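Local coordinates for short-chain dehydrogenase/reductase SDR (Burkholderia phymatum, PDB 5IG2), which binds NAD and, as a member of the short-chain dehydrogenase/reductase family, probably uses it to interconvert an alcohol and a carbonyl group of a substrate, at the interface of chains A and B. Numbering follows the deposited sequence. Chains: chain A/B, Short-chain dehydrogenase/reductase SDR.

The interface of chains A and B. Residues chain A 277-278, 280; chain B 261, 264, 267.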
# COMPACT_ATOMS: atom_id res chain seq x y z
N ILE A 277 15.13 0.19 -9.97
CA ILE A 277 14.46 1.49 -9.92
C ILE A 277 15.43 2.60 -10.30
O ILE A 277 15.13 3.44 -11.17
CB ILE A 277 13.86 1.73 -8.53
CG1 ILE A 277 12.75 0.71 -8.25
CG2 ILE A 277 13.36 3.17 -8.41
CD1 ILE A 277 12.37 0.60 -6.79
N GLU A 278 16.59 2.63 -9.65
CA GLU A 278 17.57 3.68 -9.93
C GLU A 278 18.01 3.68 -11.39
O GLU A 278 18.31 4.75 -11.95
CB GLU A 278 18.76 3.51 -8.99
CG GLU A 278 18.39 3.73 -7.54
CD GLU A 278 19.34 3.05 -6.55
OE1 GLU A 278 18.95 2.89 -5.37
OE2 GLU A 278 20.46 2.67 -6.96
N GLN A 280 16.01 2.60 -13.90
CA GLN A 280 14.82 2.60 -14.74
C GLN A 280 14.83 1.38 -15.66
O GLN A 280 14.55 1.47 -16.86
CB GLN A 280 14.71 3.90 -15.52
CG GLN A 280 14.84 5.13 -14.62
CD GLN A 280 15.09 6.41 -15.38
OE1 GLN A 280 14.20 6.93 -16.06
NE2 GLN A 280 16.32 6.93 -15.28
N LEU B 261 9.83 7.29 -15.07
CA LEU B 261 10.18 8.40 -14.20
C LEU B 261 10.22 9.66 -15.06
O LEU B 261 11.21 9.92 -15.74
CB LEU B 261 11.52 8.16 -13.50
CG LEU B 261 11.74 6.86 -12.73
CD1 LEU B 261 12.93 7.04 -11.79
CD2 LEU B 261 10.52 6.43 -11.96
N PRO B 264 13.38 12.46 -13.61
CA PRO B 264 14.47 11.62 -13.10
C PRO B 264 15.39 12.34 -12.14
O PRO B 264 16.22 11.69 -11.49
CB PRO B 264 15.22 11.18 -14.37
CG PRO B 264 14.88 12.23 -15.39
CD PRO B 264 13.49 12.70 -15.06
N LEU B 267 15.98 11.02 -8.54
CA LEU B 267 16.64 9.76 -8.24
C LEU B 267 17.67 9.90 -7.12
O LEU B 267 17.94 8.93 -6.41
CB LEU B 267 17.28 9.19 -9.51
CG LEU B 267 16.27 8.48 -10.42
CD1 LEU B 267 16.78 8.36 -11.85
CD2 LEU B 267 15.93 7.11 -9.84
O HOH W 1 11.72 6.23 -16.88
O HOH W 2 13.61 9.29 -17.42
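A:Gln280 reaches across to B:Leu261 and B:Leu267 from the loop just past the end of helix 267-278. Its CG lies anti to its own carbonyl carbon (chi1 -51°), and the chain runs extended beyond it (chi2 165°). This carries the amide over to chain B.

The polar link runs through water. The amide oxygen OE1 of A:Gln280 is 2.7 Å from water 1 and 2.8 Å from water 2. Water 1 is 2.8 Å from the backbone N of B:Leu261, whose N-H points almost straight at it (171° at H). Water 2 lies 3.0 Å from the carbonyl O of the same residue. The two waters thus tie one side-chain oxygen to both backbone polar groups of B:Leu261. This probably helps fix how the amide is turned.

The remaining contacts are van der Waals. CG of A:Gln280 packs 3.9 Å from the methyl CD1 of B:Leu261, and the side chains cross at a slant. The other end of the amide, NE2, sits 3.7 Å from CD1 of B:Leu267. The second methyl of B:Leu267, CD2, touches the helix end of chain A, 3.8 Å from CA of A:Glu278. A:Ile277 and B:Pro264 add little buried surface at the margin.

The patch and its two-fold twin join the C-terminal regions of two subunits. If this pairing within the deposited six-subunit assembly also forms in solution, they would help hold the two subunits together; the structure alone does not show this.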